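Local atomic coordinates of FAD dependent oxidoreductase (PDB entry 6PXS), a protein that is an iminodiacetate oxidase that binds FAD and probably uses it to oxidise iminodiacetate, a member of the DadA oxidoreductase family. Residues L216-V221 / I328-G333; V221-Q226 / R265-G270. All blocks are in the same frame, centred on the assembly; numbering follows the deposited sequence.

Interaction 1: residues L216-V221 / I328-G333. With FAD (flavin-adenine dinucleotide), chain E.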
ATOM      1  N   LEU A 216      -0.381  30.891 -24.110  1.00 63.60           N
ATOM      2  CA  LEU A 216       0.098  31.479 -22.871  1.00 62.06           C
ATOM      3  C   LEU A 216       1.441  30.875 -22.471  1.00 59.76           C
ATOM      4  O   LEU A 216       1.806  29.770 -22.881  1.00 59.89           O
ATOM      5  CB  LEU A 216      -0.918  31.266 -21.747  1.00 60.75           C
ATOM      6  CG  LEU A 216      -2.312  31.851 -21.975  1.00 60.66           C
ATOM      7  CD1 LEU A 216      -3.278  31.351 -20.913  1.00 59.51           C
ATOM      8  CD2 LEU A 216      -2.263  33.368 -21.977  1.00 60.25           C
ATOM      9  N   ARG A 217       2.183  31.627 -21.662  1.00 59.10           N
ATOM     10  CA  ARG A 217       3.445  31.179 -21.079  1.00 57.40           C
ATOM     11  C   ARG A 217       3.269  31.216 -19.564  1.00 56.42           C
ATOM     12  O   ARG A 217       3.613  32.203 -18.910  1.00 57.82           O
ATOM     13  CB  ARG A 217       4.613  32.053 -21.540  1.00 57.33           C
ATOM     14  N   HIS A 218       2.732  30.129 -19.013  1.00 53.60           N
ATOM     15  CA  HIS A 218       2.447  30.008 -17.588  1.00 51.07           C
ATOM     16  C   HIS A 218       3.707  29.576 -16.844  1.00 49.82           C
ATOM     17  O   HIS A 218       4.120  28.415 -16.956  1.00 49.57           O
ATOM     18  CB  HIS A 218       1.316  28.999 -17.372  1.00 53.93           C
ATOM     19  CG  HIS A 218       0.663  29.091 -16.029  1.00 51.81           C
ATOM     20  ND1 HIS A 218       0.127  30.262 -15.540  1.00 54.67           N
ATOM     21  CD2 HIS A 218       0.443  28.151 -15.079  1.00 51.24           C
ATOM     22  CE1 HIS A 218      -0.387  30.042 -14.343  1.00 53.19           C
ATOM     23  NE2 HIS A 218      -0.208  28.769 -14.040  1.00 50.65           N
ATOM     24  N   PRO A 219       4.351  30.469 -16.074  1.00 48.22           N
ATOM     25  CA  PRO A 219       5.629  30.117 -15.427  1.00 47.99           C
ATOM     26  C   PRO A 219       5.439  29.432 -14.074  1.00 48.43           C
ATOM     27  O   PRO A 219       5.879  29.927 -13.031  1.00 48.39           O
ATOM     28  CB  PRO A 219       6.309  31.484 -15.297  1.00 46.74           C
ATOM     29  CG  PRO A 219       5.174  32.418 -15.041  1.00 43.15           C
ATOM     30  CD  PRO A 219       3.976  31.868 -15.795  1.00 45.00           C
ATOM     31  N   VAL A 220       4.777  28.277 -14.087  1.00 48.65           N
ATOM     32  CA  VAL A 220       4.565  27.473 -12.887  1.00 46.00           C
ATOM     33  C   VAL A 220       4.943  26.037 -13.223  1.00 45.85           C
ATOM     34  O   VAL A 220       4.283  25.392 -14.048  1.00 45.41           O
ATOM     35  CB  VAL A 220       3.120  27.552 -12.377  1.00 47.31           C
ATOM     36  CG1 VAL A 220       2.953  26.700 -11.123  1.00 44.65           C
ATOM     37  CG2 VAL A 220       2.735  28.997 -12.102  1.00 46.82           C
ATOM     38  N   VAL A 221       5.992  25.539 -12.583  1.00 45.97           N
ATOM     39  CA  VAL A 221       6.490  24.186 -12.816  1.00 47.48           C
ATOM     40  C   VAL A 221       6.478  23.457 -11.480  1.00 47.31           C
ATOM     41  O   VAL A 221       6.443  24.089 -10.409  1.00 51.45           O
ATOM     42  CB  VAL A 221       7.899  24.197 -13.452  1.00 49.72           C
ATOM     43  CG1 VAL A 221       7.874  24.948 -14.772  1.00 51.35           C
ATOM     44  CG2 VAL A 221       8.909  24.819 -12.500  1.00 51.43           C
ATOM     45  N   ILE A 328      -7.399  32.296 -13.930  1.00 52.54           N
ATOM     46  CA  ILE A 328      -6.319  31.401 -13.535  1.00 48.90           C
ATOM     47  C   ILE A 328      -5.986  31.637 -12.071  1.00 45.59           C
ATOM     48  O   ILE A 328      -5.897  32.784 -11.620  1.00 42.05           O
ATOM     49  CB  ILE A 328      -5.066  31.600 -14.412  1.00 51.65           C
ATOM     50  CG1 ILE A 328      -5.403  31.327 -15.879  1.00 54.40           C
ATOM     51  CG2 ILE A 328      -3.932  30.689 -13.948  1.00 51.35           C
ATOM     52  CD1 ILE A 328      -4.246  31.566 -16.826  1.00 56.35           C
ATOM     53  N   GLY A 329      -5.808  30.544 -11.335  1.00 46.95           N
ATOM     54  CA  GLY A 329      -5.262  30.595  -9.996  1.00 44.56           C
ATOM     55  C   GLY A 329      -4.209  29.524  -9.813  1.00 45.63           C
ATOM     56  O   GLY A 329      -4.510  28.330  -9.914  1.00 48.81           O
ATOM     57  N   ASN A 330      -2.973  29.927  -9.551  1.00 45.68           N
ATOM     58  CA  ASN A 330      -1.864  28.984  -9.447  1.00 45.52           C
ATOM     59  C   ASN A 330      -0.671  29.723  -8.853  1.00 46.97           C
ATOM     60  O   ASN A 330      -0.723  30.932  -8.608  1.00 44.81           O
ATOM     61  CB  ASN A 330      -1.533  28.374 -10.812  1.00 44.59           C
ATOM     62  CG  ASN A 330      -0.780  27.070 -10.698  1.00 48.13           C
ATOM     63  OD1 ASN A 330      -0.641  26.517  -9.606  1.00 51.67           O
ATOM     64  ND2 ASN A 330      -0.295  26.562 -11.826  1.00 46.82           N
ATOM     65  N   GLY A 331       0.408  28.983  -8.621  1.00 45.38           N
ATOM     66  CA  GLY A 331       1.608  29.555  -8.050  1.00 43.42           C
ATOM     67  C   GLY A 331       1.634  29.588  -6.543  1.00 41.72           C
ATOM     68  O   GLY A 331       2.386  30.384  -5.968  1.00 43.33           O
ATOM     69  N   LEU A 332       0.837  28.750  -5.879  1.00 42.12           N
ATOM     70  CA  LEU A 332       0.773  28.779  -4.423  1.00 42.29           C
ATOM     71  C   LEU A 332       2.043  28.247  -3.775  1.00 40.71           C
ATOM     72  O   LEU A 332       2.270  28.507  -2.590  1.00 42.09           O
ATOM     73  CB  LEU A 332      -0.434  27.978  -3.942  1.00 43.39           C
ATOM     74  CG  LEU A 332      -1.786  28.499  -4.432  1.00 43.75           C
ATOM     75  CD1 LEU A 332      -2.922  27.634  -3.907  1.00 44.08           C
ATOM     76  CD2 LEU A 332      -1.976  29.952  -4.025  1.00 38.04           C
ATOM     77  N   GLY A 333       2.864  27.512  -4.518  1.00 39.08           N
ATOM     78  CA  GLY A 333       4.157  27.099  -3.995  1.00 40.06           C
ATOM     79  C   GLY A 333       4.023  26.326  -2.699  1.00 36.28           C
ATOM     80  O   GLY A 333       3.224  25.390  -2.585  1.00 36.56           O
TER
HETATM   81  PA  FAD E 401      -3.109  20.766  -6.478  1.00 34.20           P
HETATM   82  O1A FAD E 401      -2.040  19.903  -7.037  1.00 31.30           O
HETATM   83  O2A FAD E 401      -3.521  20.407  -5.048  1.00 37.43           O
HETATM   84  O5B FAD E 401      -4.380  20.787  -7.397  1.00 36.36           O
HETATM   85  C5B FAD E 401      -4.287  20.528  -8.813  1.00 41.88           C
HETATM   86  C4B FAD E 401      -5.410  19.604  -9.207  1.00 43.79           C
HETATM   87  O4B FAD E 401      -5.784  19.854 -10.583  1.00 50.20           O
HETATM   88  C3B FAD E 401      -5.072  18.115  -9.121  1.00 41.67           C
HETATM   89  O3B FAD E 401      -6.175  17.383  -8.602  1.00 38.21           O
HETATM   90  C2B FAD E 401      -4.786  17.747 -10.579  1.00 48.53           C
HETATM   91  O2B FAD E 401      -5.025  16.371 -10.847  1.00 45.90           O
HETATM   92  C1B FAD E 401      -5.804  18.634 -11.289  1.00 50.04           C
HETATM   93  N9A FAD E 401      -5.502  18.899 -12.692  1.00 64.90           N
HETATM   94  C8A FAD E 401      -4.360  19.452 -13.207  1.00 49.07           C
HETATM   95  N7A FAD E 401      -4.367  19.568 -14.513  1.00 55.79           N
HETATM   96  C5A FAD E 401      -5.601  19.055 -14.882  1.00 55.82           C
HETATM   97  C6A FAD E 401      -6.227  18.893 -16.133  1.00 55.56           C
HETATM   98  N6A FAD E 401      -5.671  19.245 -17.295  1.00 53.75           N
HETATM   99  N1A FAD E 401      -7.463  18.346 -16.149  1.00 51.65           N
HETATM  100  C2A FAD E 401      -8.028  17.988 -14.993  1.00 53.95           C
HETATM  101  N3A FAD E 401      -7.532  18.094 -13.758  1.00 49.50           N
HETATM  102  C4A FAD E 401      -6.310  18.637 -13.770  1.00 52.75           C
HETATM  103  N1  FAD E 401       1.428  24.839   2.174  1.00 48.07           N
HETATM  104  C2  FAD E 401       1.233  25.448   3.380  1.00 48.59           C
HETATM  105  O2  FAD E 401       0.581  26.493   3.479  1.00 50.66           O
HETATM  106  N3  FAD E 401       1.768  24.889   4.528  1.00 44.09           N
HETATM  107  C4  FAD E 401       2.516  23.732   4.591  1.00 44.82           C
HETATM  108  O4  FAD E 401       2.942  23.330   5.672  1.00 46.56           O
HETATM  109  C4X FAD E 401       2.722  23.093   3.304  1.00 44.58           C
HETATM  110  N5  FAD E 401       3.419  21.993   3.271  1.00 42.04           N
HETATM  111  C5X FAD E 401       3.615  21.382   2.042  1.00 39.85           C
HETATM  112  C6  FAD E 401       4.359  20.205   1.991  1.00 41.20           C
HETATM  113  C7  FAD E 401       4.581  19.549   0.784  1.00 39.97           C
HETATM  114  C7M FAD E 401       5.390  18.279   0.767  1.00 40.53           C
HETATM  115  C8  FAD E 401       4.056  20.085  -0.403  1.00 40.98           C
HETATM  116  C8M FAD E 401       4.282  19.401  -1.726  1.00 45.61           C
HETATM  117  C9  FAD E 401       3.313  21.260  -0.353  1.00 39.84           C
HETATM  118  C9A FAD E 401       3.088  21.911   0.855  1.00 38.25           C
HETATM  119  N10 FAD E 401       2.337  23.102   0.936  1.00 38.61           N
HETATM  120  C10 FAD E 401       2.138  23.723   2.148  1.00 44.05           C
HETATM  121  C1' FAD E 401       1.769  23.718  -0.275  1.00 37.09           C
HETATM  122  C2' FAD E 401       0.379  23.191  -0.626  1.00 37.57           C
HETATM  123  O2' FAD E 401       0.308  21.784  -0.390  1.00 38.44           O
HETATM  124  C3' FAD E 401       0.103  23.464  -2.105  1.00 35.71           C
HETATM  125  O3' FAD E 401       0.566  24.769  -2.433  1.00 39.32           O
HETATM  126  C4' FAD E 401      -1.370  23.366  -2.503  1.00 35.02           C
HETATM  127  O4' FAD E 401      -1.857  22.069  -2.162  1.00 34.98           O
HETATM  128  C5' FAD E 401      -1.563  23.625  -3.982  1.00 37.30           C
HETATM  129  O5' FAD E 401      -2.951  23.425  -4.322  1.00 36.52           O
HETATM  130  P   FAD E 401      -3.436  23.488  -5.817  1.00 36.98           P
HETATM  131  O1P FAD E 401      -2.913  24.781  -6.453  1.00 41.73           O
HETATM  132  O2P FAD E 401      -4.899  23.266  -5.939  1.00 34.01           O
HETATM  133  O3P FAD E 401      -2.642  22.280  -6.481  1.00 38.96           O
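The imidazole of H218 and the carboxamide of N330 meet in the middle of this contact, with V220 close against the amide. N330 ND2 donates to H218 NE2 at 3.1 Å with an N-H...N angle of 153°. The donor lies in the plane of the imidazole, and ring and amide planes are only 23° apart. H218 has CG anti to its backbone N (chi1 -163°). The amide has a second hold: its OD1 takes a weak bond from G331 N at 2.9 Å, and ND2 also gives a weak bond to G204 O. Partners at both ends probably fix which way round the amide sits. V220 packs CG1 against N330 ND2 at 3.3 Å, and its CG2 faces G331 N. I328 CG2 comes obliquely to the imidazole, 3.6 Å from H218 CE1. A207 and L211 of helix 207-211 and I316 also touch the ring, so this part is tightly filled.

The other end is looser. L216 is partly exposed and meets the strand through one methyl pair, its CD1 lying 4.2 Å from I328 CD1; both leucine and isoleucine also rest on V320.

Past N330 the chain leaves the strand through G331, whose positive phi would push any CB into the carbonyl O of N330, a conformation that calls for glycine. It runs on to G333, whose carbonyl O accepts a hydrogen bond from the ribityl O3' of FAD at 2.7 Å. H218 and V220 thus pack against N330, the last residue of strand 326-330, just before the glycine turn that reaches FAD. By sequence and geometry this is probably a Rossmann-type GxGxxG turn, leading into helix 336-352, in the same sheet as strand 3-6.

Interaction 2: residues V221-Q226 / R265-G270; sequences VPQKGQ and REDGSG
K224 sends CG anti to its backbone N (chi1 175°), E266 turns CG anti to its carbonyl carbon (chi1 -59°), and the two side chains, both extended beyond CG, run side by side in the same direction. The lysine methylenes pass the carboxylate, K224 CD lying 3.6 Å from E266 OE2, but the charged ends do not pair; K224 NZ bonds instead to R274 O. E266 OE1 uses its syn lone pair to take the N-H of Q226 NE2 at 3.0 Å, with amide and carboxylate planes 51° apart. T264 OG1 is a second partner of that oxygen, and T276 OG1 a second partner of the amide nitrogen. An alanine at E266 would probably cost Q226 NE2 its carboxylate partner, leaving the bond to T276 OG1, and would take from T264 OG1 its bond to OE1 and from CG, CD and CE of K224 the carboxylate beside them.

The backbones are joined by E266 N to K224 O at 3.2 Å. S269 OG accepts the N-H of K224, 2.9 Å from K224 N. On the other flank Q223 NE2 gives a hydrogen bond to D267 OD1 at 3.0 Å, coming from above the carboxylate plane. At the far end P222 CG touches G270, 3.8 Å from its carbonyl C.

E266 to S269 form a type II beta turn, with G268 taking the positive phi that favours glycine. A turn-bearing loop is thus docked along strand 220-231 of the antiparallel sheet, where G225 touches FAD.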
ATOM      1  N   VAL A 221       5.992  25.539 -12.583  1.00 45.97           N
ATOM      2  CA  VAL A 221       6.490  24.186 -12.816  1.00 47.48           C
ATOM      3  C   VAL A 221       6.478  23.457 -11.480  1.00 47.31           C
ATOM      4  O   VAL A 221       6.443  24.089 -10.409  1.00 51.45           O
ATOM      5  CB  VAL A 221       7.899  24.197 -13.452  1.00 49.72           C
ATOM      6  CG1 VAL A 221       7.874  24.948 -14.772  1.00 51.35           C
ATOM      7  CG2 VAL A 221       8.909  24.819 -12.500  1.00 51.43           C
ATOM      8  N   PRO A 222       6.508  22.126 -11.498  1.00 42.70           N
ATOM      9  CA  PRO A 222       6.414  21.377 -10.240  1.00 40.22           C
ATOM     10  C   PRO A 222       7.721  21.384  -9.464  1.00 41.42           C
ATOM     11  O   PRO A 222       8.812  21.326 -10.038  1.00 43.94           O
ATOM     12  CB  PRO A 222       6.058  19.959 -10.704  1.00 41.85           C
ATOM     13  CG  PRO A 222       6.653  19.857 -12.057  1.00 43.63           C
ATOM     14  CD  PRO A 222       6.539  21.230 -12.667  1.00 45.37           C
ATOM     15  N   GLN A 223       7.596  21.460  -8.142  1.00 38.78           N
ATOM     16  CA  GLN A 223       8.718  21.299  -7.219  1.00 38.66           C
ATOM     17  C   GLN A 223       8.389  20.108  -6.325  1.00 40.82           C
ATOM     18  O   GLN A 223       7.580  20.224  -5.398  1.00 45.74           O
ATOM     19  CB  GLN A 223       8.959  22.562  -6.397  1.00 41.69           C
ATOM     20  CG  GLN A 223      10.196  22.490  -5.505  1.00 42.10           C
ATOM     21  CD  GLN A 223      10.302  23.659  -4.542  1.00 43.27           C
ATOM     22  OE1 GLN A 223       9.382  23.930  -3.769  1.00 46.68           O
ATOM     23  NE2 GLN A 223      11.430  24.357  -4.583  1.00 42.07           N
ATOM     24  N   LYS A 224       9.010  18.967  -6.607  1.00 40.32           N
ATOM     25  CA  LYS A 224       8.753  17.765  -5.828  1.00 40.65           C
ATOM     26  C   LYS A 224       9.030  18.012  -4.349  1.00 44.70           C
ATOM     27  O   LYS A 224       9.920  18.782  -3.977  1.00 42.71           O
ATOM     28  CB  LYS A 224       9.615  16.612  -6.342  1.00 42.52           C
ATOM     29  CG  LYS A 224       9.516  15.335  -5.528  1.00 42.38           C
ATOM     30  CD  LYS A 224      10.310  14.221  -6.182  1.00 43.93           C
ATOM     31  CE  LYS A 224      10.305  12.960  -5.338  1.00 47.05           C
ATOM     32  NZ  LYS A 224      11.122  11.879  -5.958  1.00 50.35           N
ATOM     33  N   GLY A 225       8.246  17.351  -3.501  1.00 44.18           N
ATOM     34  CA  GLY A 225       8.443  17.427  -2.069  1.00 43.03           C
ATOM     35  C   GLY A 225       8.075  16.138  -1.365  1.00 39.82           C
ATOM     36  O   GLY A 225       6.957  15.638  -1.519  1.00 40.62           O
ATOM     37  N   GLN A 226       9.004  15.590  -0.587  1.00 38.08           N
ATOM     38  CA  GLN A 226       8.769  14.375   0.181  1.00 39.23           C
ATOM     39  C   GLN A 226       8.576  14.743   1.646  1.00 37.90           C
ATOM     40  O   GLN A 226       9.367  15.507   2.207  1.00 37.17           O
ATOM     41  CB  GLN A 226       9.934  13.397   0.024  1.00 35.57           C
ATOM     42  CG  GLN A 226      10.315  13.127  -1.421  1.00 36.04           C
ATOM     43  CD  GLN A 226      11.424  12.104  -1.554  1.00 37.44           C
ATOM     44  OE1 GLN A 226      11.505  11.151  -0.780  1.00 37.57           O
ATOM     45  NE2 GLN A 226      12.292  12.300  -2.539  1.00 38.54           N
ATOM     46  N   ARG A 265      12.706  20.060  -0.988  1.00 40.72           N
ATOM     47  CA  ARG A 265      12.428  21.115  -1.971  1.00 43.52           C
ATOM     48  C   ARG A 265      13.320  20.847  -3.182  1.00 45.06           C
ATOM     49  O   ARG A 265      14.440  21.357  -3.271  1.00 45.91           O
ATOM     50  CB  ARG A 265      12.666  22.493  -1.371  1.00 49.80           C
ATOM     51  CG  ARG A 265      11.722  22.800  -0.219  1.00 54.12           C
ATOM     52  CD  ARG A 265      12.176  23.972   0.633  1.00 58.91           C
ATOM     53  NE  ARG A 265      11.341  24.089   1.825  1.00 65.44           N
ATOM     54  CZ  ARG A 265      10.101  24.573   1.827  1.00 68.60           C
ATOM     55  NH1 ARG A 265       9.415  24.634   2.961  1.00 66.91           N
ATOM     56  NH2 ARG A 265       9.542  24.994   0.698  1.00 68.96           N
ATOM     57  N   GLU A 266      12.801  20.059  -4.121  1.00 46.10           N
ATOM     58  CA  GLU A 266      13.584  19.524  -5.233  1.00 47.02           C
ATOM     59  C   GLU A 266      13.231  20.293  -6.501  1.00 46.71           C
ATOM     60  O   GLU A 266      12.203  20.034  -7.134  1.00 46.97           O
ATOM     61  CB  GLU A 266      13.323  18.029  -5.387  1.00 46.99           C
ATOM     62  CG  GLU A 266      13.674  17.217  -4.144  1.00 44.71           C
ATOM     63  CD  GLU A 266      13.338  15.742  -4.280  1.00 42.35           C
ATOM     64  OE1 GLU A 266      12.718  15.188  -3.349  1.00 39.32           O
ATOM     65  OE2 GLU A 266      13.693  15.138  -5.315  1.00 43.08           O
ATOM     66  N   ASP A 267      14.089  21.239  -6.872  1.00 50.78           N
ATOM     67  CA  ASP A 267      13.900  21.993  -8.104  1.00 48.51           C
ATOM     68  C   ASP A 267      14.219  21.126  -9.315  1.00 45.51           C
ATOM     69  O   ASP A 267      15.013  20.185  -9.246  1.00 43.62           O
ATOM     70  CB  ASP A 267      14.789  23.238  -8.111  1.00 48.10           C
ATOM     71  CG  ASP A 267      14.304  24.307  -7.156  1.00 47.75           C
ATOM     72  OD1 ASP A 267      13.078  24.546  -7.110  1.00 46.07           O
ATOM     73  OD2 ASP A 267      15.146  24.905  -6.453  1.00 49.50           O
ATOM     74  N   GLY A 268      13.589  21.459 -10.440  1.00 44.24           N
ATOM     75  CA  GLY A 268      13.801  20.699 -11.658  1.00 46.98           C
ATOM     76  C   GLY A 268      13.505  19.225 -11.511  1.00 49.94           C
ATOM     77  O   GLY A 268      14.060  18.408 -12.254  1.00 54.46           O
ATOM     78  N   SER A 269      12.641  18.860 -10.564  1.00 47.48           N
ATOM     79  CA  SER A 269      12.331  17.459 -10.319  1.00 47.91           C
ATOM     80  C   SER A 269      11.367  16.884 -11.344  1.00 49.70           C
ATOM     81  O   SER A 269      11.312  15.658 -11.503  1.00 50.97           O
ATOM     82  CB  SER A 269      11.732  17.295  -8.921  1.00 46.37           C
ATOM     83  OG  SER A 269      10.481  17.953  -8.834  1.00 45.47           O
ATOM     84  N   GLY A 270      10.614  17.729 -12.041  1.00 49.17           N
ATOM     85  CA  GLY A 270       9.593  17.204 -12.915  1.00 46.44           C
ATOM     86  C   GLY A 270       8.517  16.492 -12.104  1.00 43.72           C
ATOM     87  O   GLY A 270       8.421  16.618 -10.880  1.00 41.58           O
TER

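Both contacts use strand 220-231 and their ranges share V221, yet their centres lie 14 Å apart. Along the chain the order is 216-221, 221-226, 265-270, 328-333, so interaction 2 is nested inside the long loop that interaction 1 closes. Interaction 1 ties the start of this strand to strand 326-330 of the mixed, Rossmann-like sheet; interaction 2 docks the loop between strand 258-261 and helix 277-290 farther along it. Strand 220-231 therefore begins beside strand 326-330 and, farther on, passes close to the cofactor. Both contacts lie near the FAD site, which draws on the mixed and the antiparallel sheet together.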